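Local coordinates for protein exopolygalacturonate lyase (Vibrio vulnificus, PDB 5A29) that probably cleaves pectate chains by beta-elimination, as a manganese-binding member of polysaccharide lyase family 2, at residues Ile122-Trp130 with Ala172-Ala183; Arg92-Glu102 with Asp529-Ala540. All blocks are in the same frame, centred on the assembly; numbering follows the deposited sequence.

Contact 1: Ile122-Trp130 with Ala172-Ala183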
loop_
_atom_site.group_PDB
_atom_site.type_symbol
_atom_site.label_atom_id
_atom_site.label_comp_id
_atom_site.label_asym_id
_atom_site.label_seq_id
_atom_site.Cartn_x
_atom_site.Cartn_y
_atom_site.Cartn_z
ATOM N N ILE A 122 17.953 14.136 -4.097
ATOM C CA ILE A 122 16.838 14.674 -4.836
ATOM C C ILE A 122 17.290 15.216 -6.190
ATOM O O ILE A 122 18.212 16.044 -6.250
ATOM C CB ILE A 122 16.205 15.825 -4.048
ATOM C CG1 ILE A 122 15.854 15.358 -2.634
ATOM C CG2 ILE A 122 14.952 16.297 -4.765
ATOM C CD1 ILE A 122 15.057 16.413 -1.861
ATOM N N ALA A 123 16.638 14.795 -7.266
ATOM C CA ALA A 123 16.869 15.391 -8.607
ATOM C C ALA A 123 16.645 16.909 -8.636
ATOM O O ALA A 123 15.931 17.479 -7.760
ATOM C CB ALA A 123 15.957 14.716 -9.630
ATOM N N ASP A 124 17.193 17.580 -9.683
ATOM C CA ASP A 124 16.937 19.018 -9.838
ATOM C C ASP A 124 15.466 19.360 -9.928
ATOM O O ASP A 124 15.075 20.415 -9.479
ATOM C CB ASP A 124 17.661 19.614 -11.048
ATOM C CG ASP A 124 19.157 19.529 -10.921
ATOM O OD1 ASP A 124 19.665 19.536 -9.761
ATOM O OD2 ASP A 124 19.816 19.411 -11.979
ATOM N N ASN A 125 14.636 18.440 -10.438
ATOM C CA ASN A 125 13.196 18.743 -10.641
ATOM C C ASN A 125 12.322 18.531 -9.401
ATOM O O ASN A 125 11.127 18.871 -9.396
ATOM C CB ASN A 125 12.641 18.023 -11.872
ATOM C CG ASN A 125 12.485 16.507 -11.689
ATOM O OD1 ASN A 125 12.868 15.929 -10.644
ATOM N ND2 ASN A 125 11.910 15.841 -12.728
ATOM N N GLY A 126 12.946 18.025 -8.330
ATOM C CA GLY A 126 12.262 17.879 -7.032
ATOM C C GLY A 126 11.898 16.410 -6.723
ATOM O O GLY A 126 11.532 16.115 -5.596
ATOM N N LEU A 127 12.065 15.512 -7.692
ATOM C CA LEU A 127 11.795 14.066 -7.493
ATOM C C LEU A 127 12.930 13.400 -6.691
ATOM O O LEU A 127 14.117 13.559 -7.009
ATOM C CB LEU A 127 11.648 13.332 -8.820
ATOM C CG LEU A 127 10.373 13.655 -9.659
ATOM C CD1 LEU A 127 10.421 12.929 -10.994
ATOM C CD2 LEU A 127 9.113 13.356 -8.840
ATOM N N PHE A 128 12.561 12.570 -5.715
ATOM C CA PHE A 128 13.564 11.789 -4.993
ATOM C C PHE A 128 14.126 10.714 -5.871
ATOM O O PHE A 128 13.382 9.996 -6.627
ATOM C CB PHE A 128 12.947 11.112 -3.720
ATOM C CG PHE A 128 12.411 12.070 -2.706
ATOM C CD1 PHE A 128 12.598 13.445 -2.822
ATOM C CD2 PHE A 128 11.753 11.585 -1.560
ATOM C CE1 PHE A 128 12.094 14.316 -1.869
ATOM C CE2 PHE A 128 11.255 12.445 -0.593
ATOM C CZ PHE A 128 11.433 13.828 -0.740
ATOM N N TYR A 129 15.398 10.383 -5.628
ATOM C CA TYR A 129 15.953 9.147 -6.187
ATOM C C TYR A 129 15.609 7.914 -5.344
ATOM O O TYR A 129 16.391 7.513 -4.469
ATOM C CB TYR A 129 17.475 9.215 -6.357
ATOM C CG TYR A 129 17.918 10.346 -7.332
ATOM C CD1 TYR A 129 17.494 10.331 -8.663
ATOM C CD2 TYR A 129 18.771 11.387 -6.906
ATOM C CE1 TYR A 129 17.884 11.346 -9.559
ATOM C CE2 TYR A 129 19.175 12.415 -7.798
ATOM C CZ TYR A 129 18.733 12.361 -9.117
ATOM O OH TYR A 129 19.105 13.313 -10.039
ATOM N N TRP A 130 14.510 7.252 -5.683
ATOM C CA TRP A 130 13.974 6.129 -4.886
ATOM C C TRP A 130 12.901 5.441 -5.733
ATOM O O TRP A 130 12.683 5.812 -6.914
ATOM C CB TRP A 130 13.398 6.643 -3.536
ATOM C CG TRP A 130 12.103 7.442 -3.666
ATOM C CD1 TRP A 130 11.480 7.844 -4.844
ATOM C CD2 TRP A 130 11.303 7.944 -2.608
ATOM N NE1 TRP A 130 10.300 8.500 -4.543
ATOM C CE2 TRP A 130 10.199 8.637 -3.192
ATOM C CE3 TRP A 130 11.387 7.872 -1.210
ATOM C CZ2 TRP A 130 9.203 9.220 -2.429
ATOM C CZ3 TRP A 130 10.411 8.499 -0.453
ATOM C CH2 TRP A 130 9.322 9.150 -1.062
ATOM N N ALA A 172 11.602 20.944 0.500
ATOM C CA ALA A 172 11.814 19.789 -0.338
ATOM C C ALA A 172 10.534 18.890 -0.443
ATOM O O ALA A 172 10.300 18.306 -1.514
ATOM C CB ALA A 172 13.046 18.985 0.106
ATOM N N THR A 173 9.741 18.822 0.630
ATOM C CA THR A 173 8.535 17.969 0.642
ATOM C C THR A 173 7.440 18.602 -0.195
ATOM O O THR A 173 6.791 17.902 -1.011
ATOM C CB THR A 173 8.049 17.713 2.066
ATOM O OG1 THR A 173 9.128 17.038 2.734
ATOM C CG2 THR A 173 6.762 16.778 2.045
ATOM N N GLU A 174 7.253 19.924 -0.050
ATOM C CA GLU A 174 6.384 20.667 -1.023
ATOM C C GLU A 174 6.821 20.467 -2.469
ATOM O O GLU A 174 5.998 20.120 -3.337
ATOM C CB GLU A 174 6.353 22.170 -0.733
ATOM C CG GLU A 174 5.486 22.976 -1.703
ATOM C CD GLU A 174 5.714 24.468 -1.593
ATOM O OE1 GLU A 174 6.142 24.884 -0.507
ATOM O OE2 GLU A 174 5.491 25.208 -2.580
ATOM N N ARG A 175 8.105 20.705 -2.783
ATOM C CA ARG A 175 8.564 20.487 -4.153
ATOM C C ARG A 175 8.377 19.044 -4.642
ATOM O O ARG A 175 8.046 18.794 -5.818
ATOM C CB ARG A 175 10.025 20.898 -4.386
ATOM C CG ARG A 175 10.269 22.412 -4.203
ATOM C CD ARG A 175 11.770 22.718 -4.243
ATOM N NE ARG A 175 12.513 21.929 -5.259
ATOM C CZ ARG A 175 12.637 22.236 -6.546
ATOM N NH1 ARG A 175 12.074 23.340 -7.034
ATOM N NH2 ARG A 175 13.349 21.447 -7.341
ATOM N N TYR A 176 8.618 18.083 -3.761
ATOM C CA TYR A 176 8.409 16.688 -4.141
ATOM C C TYR A 176 6.949 16.413 -4.602
ATOM O O TYR A 176 6.763 15.829 -5.666
ATOM C CB TYR A 176 8.799 15.702 -2.999
ATOM C CG TYR A 176 8.452 14.305 -3.435
ATOM C CD1 TYR A 176 9.215 13.677 -4.393
ATOM C CD2 TYR A 176 7.300 13.680 -2.957
ATOM C CE1 TYR A 176 8.877 12.448 -4.878
ATOM C CE2 TYR A 176 6.914 12.433 -3.448
ATOM C CZ TYR A 176 7.700 11.846 -4.405
ATOM O OH TYR A 176 7.391 10.616 -4.862
ATOM N N ILE A 177 5.968 16.751 -3.773
ATOM C CA ILE A 177 4.563 16.502 -4.113
ATOM C C ILE A 177 4.181 17.180 -5.454
ATOM O O ILE A 177 3.500 16.589 -6.304
ATOM C CB ILE A 177 3.649 16.962 -2.959
ATOM C CG1 ILE A 177 3.880 16.042 -1.735
ATOM C CG2 ILE A 177 2.164 17.002 -3.335
ATOM C CD1 ILE A 177 3.215 16.601 -0.475
ATOM N N LYS A 178 4.616 18.438 -5.635
ATOM C CA LYS A 178 4.359 19.168 -6.915
ATOM C C LYS A 178 5.072 18.508 -8.088
ATOM O O LYS A 178 4.492 18.355 -9.155
ATOM C CB LYS A 178 4.780 20.659 -6.742
ATOM C CG LYS A 178 3.835 21.410 -5.807
ATOM C CD LYS A 178 4.309 22.899 -5.703
ATOM C CE LYS A 178 3.344 23.695 -4.844
ATOM N NZ LYS A 178 3.788 25.114 -4.710
ATOM N N ALA A 179 6.274 17.982 -7.858
ATOM C CA ALA A 179 7.038 17.312 -8.909
ATOM C C ALA A 179 6.431 15.965 -9.223
ATOM O O ALA A 179 6.429 15.535 -10.374
ATOM C CB ALA A 179 8.512 17.130 -8.510
ATOM N N PHE A 180 5.874 15.304 -8.201
ATOM C CA PHE A 180 5.289 13.934 -8.407
ATOM C C PHE A 180 4.076 14.117 -9.382
ATOM O O PHE A 180 3.926 13.423 -10.377
ATOM C CB PHE A 180 4.845 13.469 -6.976
ATOM C CG PHE A 180 4.138 12.121 -6.928
ATOM C CD1 PHE A 180 4.383 11.137 -7.868
ATOM C CD2 PHE A 180 3.289 11.845 -5.878
ATOM C CE1 PHE A 180 3.779 9.853 -7.780
ATOM C CE2 PHE A 180 2.646 10.592 -5.764
ATOM C CZ PHE A 180 2.860 9.603 -6.748
ATOM N N TRP A 181 3.174 15.016 -9.040
ATOM C CA TRP A 181 2.013 15.292 -9.924
ATOM C C TRP A 181 2.493 15.730 -11.336
ATOM O O TRP A 181 2.036 15.209 -12.343
ATOM C CB TRP A 181 1.084 16.322 -9.290
ATOM C CG TRP A 181 0.048 15.722 -8.377
ATOM C CD1 TRP A 181 0.258 15.185 -7.087
ATOM C CD2 TRP A 181 -1.350 15.578 -8.652
ATOM N NE1 TRP A 181 -0.951 14.726 -6.578
ATOM C CE2 TRP A 181 -1.948 14.975 -7.499
ATOM C CE3 TRP A 181 -2.184 15.945 -9.753
ATOM C CZ2 TRP A 181 -3.309 14.727 -7.423
ATOM C CZ3 TRP A 181 -3.536 15.683 -9.686
ATOM C CH2 TRP A 181 -4.104 15.097 -8.519
ATOM N N GLN A 182 3.438 16.661 -11.387
ATOM C CA GLN A 182 3.923 17.197 -12.690
ATOM C C GLN A 182 4.532 16.090 -13.553
ATOM O O GLN A 182 4.291 16.004 -14.744
ATOM C CB GLN A 182 4.915 18.370 -12.393
ATOM C CG GLN A 182 5.728 18.845 -13.613
ATOM C CD GLN A 182 4.889 19.747 -14.540
ATOM O OE1 GLN A 182 3.698 19.882 -14.349
ATOM N NE2 GLN A 182 5.512 20.325 -15.556
ATOM N N ALA A 183 5.252 15.142 -12.962
ATOM C CA ALA A 183 5.901 14.122 -13.730
ATOM C C ALA A 183 4.982 12.986 -14.088
ATOM O O ALA A 183 5.281 12.267 -14.991
ATOM C CB ALA A 183 7.121 13.558 -12.964
HETATM O O HOH W 1 15.530 19.655 -6.286
HETATM O O HOH W 2 11.982 17.783 -3.458
#

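Contact 2: Arg92-Glu102 with Asp529-Ala540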
loop_
_atom_site.group_PDB
_atom_site.type_symbol
_atom_site.label_atom_id
_atom_site.label_comp_id
_atom_site.label_asym_id
_atom_site.label_seq_id
_atom_site.Cartn_x
_atom_site.Cartn_y
_atom_site.Cartn_z
ATOM N N ARG A 92 8.647 5.305 10.552
ATOM C CA ARG A 92 7.518 5.287 11.434
ATOM C C ARG A 92 7.823 4.511 12.725
ATOM O O ARG A 92 7.317 4.879 13.742
ATOM C CB ARG A 92 6.284 4.697 10.749
ATOM C CG ARG A 92 5.693 5.592 9.630
ATOM C CD ARG A 92 4.482 4.878 8.981
ATOM N NE ARG A 92 3.895 5.781 7.938
ATOM C CZ ARG A 92 4.173 5.649 6.611
ATOM N NH1 ARG A 92 4.919 4.669 6.172
ATOM N NH2 ARG A 92 3.638 6.470 5.699
ATOM N N ALA A 93 8.575 3.400 12.652
ATOM C CA ALA A 93 8.927 2.679 13.899
ATOM C C ALA A 93 9.825 3.522 14.777
ATOM O O ALA A 93 9.606 3.541 15.984
ATOM C CB ALA A 93 9.680 1.393 13.537
ATOM N N LEU A 94 10.781 4.257 14.179
ATOM C CA LEU A 94 11.694 5.150 14.981
ATOM C C LEU A 94 10.902 6.212 15.691
ATOM O O LEU A 94 11.089 6.486 16.904
ATOM C CB LEU A 94 12.769 5.784 14.118
ATOM C CG LEU A 94 13.876 4.881 13.583
ATOM C CD1 LEU A 94 14.803 5.662 12.652
ATOM C CD2 LEU A 94 14.698 4.231 14.727
ATOM N N THR A 95 10.015 6.894 14.965
ATOM C CA THR A 95 9.246 7.940 15.638
ATOM C C THR A 95 8.308 7.322 16.651
ATOM O O THR A 95 8.116 7.887 17.756
ATOM C CB THR A 95 8.443 8.863 14.618
ATOM O OG1 THR A 95 7.464 8.080 13.893
ATOM C CG2 THR A 95 9.329 9.627 13.695
ATOM N N ALA A 96 7.705 6.146 16.338
ATOM C CA ALA A 96 6.867 5.480 17.335
ATOM C C ALA A 96 7.670 5.122 18.634
ATOM O O ALA A 96 7.133 5.230 19.761
ATOM C CB ALA A 96 6.187 4.207 16.758
ATOM N N MET A 97 8.900 4.659 18.451
ATOM C CA MET A 97 9.724 4.229 19.619
ATOM C C MET A 97 10.008 5.465 20.504
ATOM O O MET A 97 9.948 5.388 21.745
ATOM C CB MET A 97 11.060 3.703 19.118
ATOM C CG MET A 97 11.880 3.086 20.244
ATOM S SD MET A 97 11.114 1.549 20.879
ATOM C CE MET A 97 12.560 0.799 21.641
ATOM N N SER A 98 10.248 6.623 19.893
ATOM C CA SER A 98 10.437 7.826 20.740
ATOM C C SER A 98 9.147 8.179 21.466
ATOM O O SER A 98 9.178 8.627 22.646
ATOM C CB SER A 98 10.947 9.053 19.947
ATOM O OG SER A 98 12.308 8.926 19.701
ATOM N N VAL A 99 7.992 8.012 20.826
ATOM C CA VAL A 99 6.724 8.301 21.519
ATOM C C VAL A 99 6.551 7.389 22.737
ATOM O O VAL A 99 6.181 7.835 23.857
ATOM C CB VAL A 99 5.482 8.091 20.572
ATOM C CG1 VAL A 99 4.167 7.962 21.341
ATOM C CG2 VAL A 99 5.412 9.195 19.552
ATOM N N VAL A 100 6.783 6.097 22.551
ATOM C CA VAL A 100 6.413 5.181 23.645
ATOM C C VAL A 100 7.472 5.160 24.748
ATOM O O VAL A 100 7.170 4.812 25.859
ATOM C CB VAL A 100 6.087 3.737 23.212
ATOM C CG1 VAL A 100 4.913 3.732 22.219
ATOM C CG2 VAL A 100 7.269 2.957 22.680
ATOM N N THR A 101 8.706 5.423 24.394
ATOM C CA THR A 101 9.777 5.385 25.390
ATOM C C THR A 101 10.036 6.748 26.041
ATOM O O THR A 101 10.716 6.795 27.046
ATOM C CB THR A 101 11.103 4.839 24.866
ATOM O OG1 THR A 101 11.595 5.696 23.862
ATOM C CG2 THR A 101 11.014 3.367 24.378
ATOM N N GLU A 102 9.524 7.837 25.462
ATOM C CA GLU A 102 9.856 9.218 25.860
ATOM C C GLU A 102 11.334 9.474 25.726
ATOM O O GLU A 102 11.883 10.278 26.459
ATOM C CB GLU A 102 9.465 9.448 27.329
ATOM C CG GLU A 102 8.054 9.042 27.655
ATOM C CD GLU A 102 7.066 10.079 27.203
ATOM O OE1 GLU A 102 7.460 11.062 26.528
ATOM O OE2 GLU A 102 5.886 9.906 27.550
ATOM N N ASP A 529 1.890 -0.912 22.328
ATOM C CA ASP A 529 2.532 -0.373 23.554
ATOM C C ASP A 529 2.005 1.047 23.811
ATOM O O ASP A 529 1.774 1.438 24.974
ATOM C CB ASP A 529 4.014 -0.225 23.330
ATOM C CG ASP A 529 4.746 -0.068 24.638
ATOM O OD1 ASP A 529 4.617 -0.979 25.517
ATOM O OD2 ASP A 529 5.465 0.945 24.736
ATOM N N ALA A 530 1.888 1.857 22.748
ATOM C CA ALA A 530 1.286 3.192 22.915
ATOM C C ALA A 530 -0.111 3.114 23.525
ATOM O O ALA A 530 -0.459 3.946 24.385
ATOM C CB ALA A 530 1.287 3.936 21.564
ATOM N N THR A 531 -0.925 2.136 23.128
ATOM C CA THR A 531 -2.298 2.030 23.558
ATOM C C THR A 531 -2.260 1.662 25.056
ATOM O O THR A 531 -3.071 2.137 25.834
ATOM C CB THR A 531 -3.093 0.933 22.768
ATOM O OG1 THR A 531 -3.121 1.263 21.365
ATOM C CG2 THR A 531 -4.499 0.835 23.196
ATOM N N LEU A 532 -1.367 0.754 25.448
ATOM C CA LEU A 532 -1.228 0.436 26.899
ATOM C C LEU A 532 -0.819 1.657 27.734
ATOM O O LEU A 532 -1.136 1.705 28.936
ATOM C CB LEU A 532 -0.194 -0.718 27.108
ATOM C CG LEU A 532 -0.556 -2.043 26.426
ATOM C CD1 LEU A 532 0.550 -3.170 26.623
ATOM C CD2 LEU A 532 -1.881 -2.585 26.900
ATOM N N LYS A 533 -0.122 2.627 27.135
ATOM C CA LYS A 533 0.359 3.801 27.822
ATOM C C LYS A 533 -0.583 5.002 27.541
ATOM O O LYS A 533 -0.252 6.122 27.844
ATOM C CB LYS A 533 1.787 4.125 27.420
ATOM C CG LYS A 533 2.758 3.023 27.856
ATOM C CD LYS A 533 4.099 3.190 27.135
ATOM C CE LYS A 533 5.050 2.243 27.863
ATOM N NZ LYS A 533 6.298 2.164 27.064
ATOM N N GLY A 534 -1.772 4.741 27.011
ATOM C CA GLY A 534 -2.748 5.810 26.653
ATOM C C GLY A 534 -2.273 6.832 25.637
ATOM O O GLY A 534 -2.704 7.968 25.694
ATOM N N LYS A 535 -1.391 6.467 24.704
ATOM C CA LYS A 535 -0.853 7.408 23.704
ATOM C C LYS A 535 -1.159 7.032 22.213
ATOM O O LYS A 535 -0.399 7.385 21.336
ATOM C CB LYS A 535 0.673 7.514 23.822
ATOM C CG LYS A 535 1.264 7.826 25.179
ATOM C CD LYS A 535 2.724 7.432 25.089
ATOM C CE LYS A 535 3.518 7.555 26.373
ATOM N NZ LYS A 535 4.228 8.853 26.353
ATOM N N THR A 536 -2.167 6.217 21.943
ATOM C CA THR A 536 -2.345 5.658 20.574
ATOM C C THR A 536 -2.314 6.699 19.466
ATOM O O THR A 536 -1.620 6.517 18.433
ATOM C CB THR A 536 -3.661 4.920 20.430
ATOM O OG1 THR A 536 -3.803 3.974 21.502
ATOM C CG2 THR A 536 -3.694 4.193 19.111
ATOM N N ALA A 537 -3.075 7.777 19.692
ATOM C CA ALA A 537 -3.214 8.870 18.746
ATOM C C ALA A 537 -1.871 9.498 18.403
ATOM O O ALA A 537 -1.758 10.201 17.407
ATOM C CB ALA A 537 -4.162 9.929 19.344
ATOM N N GLN A 538 -0.831 9.273 19.208
ATOM C CA GLN A 538 0.400 9.975 18.945
ATOM C C GLN A 538 1.316 9.228 17.962
ATOM O O GLN A 538 2.321 9.754 17.549
ATOM C CB GLN A 538 1.168 10.249 20.257
ATOM C CG GLN A 538 0.407 11.251 21.167
ATOM C CD GLN A 538 0.869 11.207 22.604
ATOM O OE1 GLN A 538 2.067 11.227 22.875
ATOM N NE2 GLN A 538 -0.083 11.123 23.537
ATOM N N VAL A 539 1.026 7.968 17.647
ATOM C CA VAL A 539 1.893 7.161 16.774
ATOM C C VAL A 539 1.481 7.301 15.303
ATOM O O VAL A 539 0.324 7.442 15.038
ATOM C CB VAL A 539 1.764 5.677 17.197
ATOM C CG1 VAL A 539 2.551 4.773 16.276
ATOM C CG2 VAL A 539 2.168 5.497 18.671
ATOM N N ALA A 540 2.422 7.264 14.370
ATOM C CA ALA A 540 2.099 7.322 12.920
ATOM C C ALA A 540 1.079 6.227 12.578
ATOM O O ALA A 540 1.221 5.069 12.973
ATOM C CB ALA A 540 3.373 7.111 12.106
HETATM O O HOH W 3 5.082 7.430 15.249
HETATM O O HOH W 4 5.650 10.599 24.255
#

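Contact 1: Ile122-Trp130 with Ala172-Ala183
The Y176 ring of helix 170-184 packs against F128 and W130, which meet it from one side and touch each other, while F180 CB backs its other face: a cluster that shows how a few large rings can pack a coil against a helix. With CG opposite its backbone N (chi1 176°), Y176 swings along the helix flank to reach them. Its CD1 lies over one face of F128, 3.7 Å from F128 CD1, the planes inclined at 33°. W130 turns its edge toward the Y176 face at 84°, and its CZ2 stands 3.3 Å from Y176 OH. L127 lays CD2 on A179 CB (3.8 Å) and reaches A183 CB with CD1 (3.9 Å). G126 O meets Y176 CA in a CH-O contact; a side chain on G126 would run into R175 O and A179 CB, and at its positive phi would also jam against the preceding carbonyl.

A type I beta turn spans A123 to G126; overlapping it, N125 OD1 accepts from L127 N in an Asx turn, and N125 ND2 binds K201 O. One water donates to G126 O and A172 O, another to A123 O while accepting from R175 NH2 (3.0 Å). Y176 OH bonds H153 NE2, next in sequence to the manganese ligand E154. N125 O, facing A179 CB, and F128 N are buried without a polar partner in the model, so the contact rests on ring and methyl packing, with waters serving other carbonyls.

Contact 2: Arg92-Glu102 with Asp529-Ala540
K533 and V100 meet where helix 88-101 runs out, a worked case of lysines collecting two of the last carbonyls of a helix. The extended K533 chain carries NZ to V100 O (3.0 Å), arriving 42° out of the carbonyl plane, and the same NZ makes a salt bridge with D529 OD2 (2.8 Å) on the syn side of the carboxylate. That oxygen also presses on V100 CB, 3.2 Å away, while D529 OD1 is held by Y25 OH. V99 O accepts a hydrogen bond from a water (2.8 Å) and a weak one from K535 NZ. K535, bent at its last torsion (chi4 -97°), also forms a salt bridge with E102 OE2, modelled so short that its exact length is doubtful. The water on V99 O serves E102 OE1 and K535 NZ as well, and the positive charges here probably suit the helix C-terminus. Further back, another water accepts from A540 N and bonds T95 OG1, which also bonds Y161 OH.

Apolar contacts fill the intervals: V99 CG1 on Q538 CB (3.9 Å) and near V539 CG2, with V99 CG2 toward Q538 O; A96 CB on V539 CG1 (3.7 Å); V100 CG1 on A530 CB (3.7 Å); and the R92 stem on A540 CB, its guanidinium bonding Y159 O. Helix 521-532 ends in a Schellman motif at G534. A93 and A96 pack directly on that helix, D529 and L532 touch helix 27-46, L94, S98 and T101 rest on helix 105-120, and M97 reaches both of the latter helices.

How the contacts relate
Contact 1 is mostly buried and lies near the manganese site, whereas contact 2 is partly buried, with E102 and Q538 exposed, and away from the annotated sites. Their centres are about 30 Å apart and their nearest atoms about 9 Å, so they do not touch, yet helix 105-120 borders both, through M118 at the first and Y106 and A110 at the second. Along the chain contact 1 is nested within the long loop closed by contact 2, which brings early and late helices together, consistent with the alpha/alpha barrel of this family. Chemistry follows burial: rings and water-bridged carbonyls in contact 1, salt bridges and carbonyls bonded by lysine ammonium groups in contact 2.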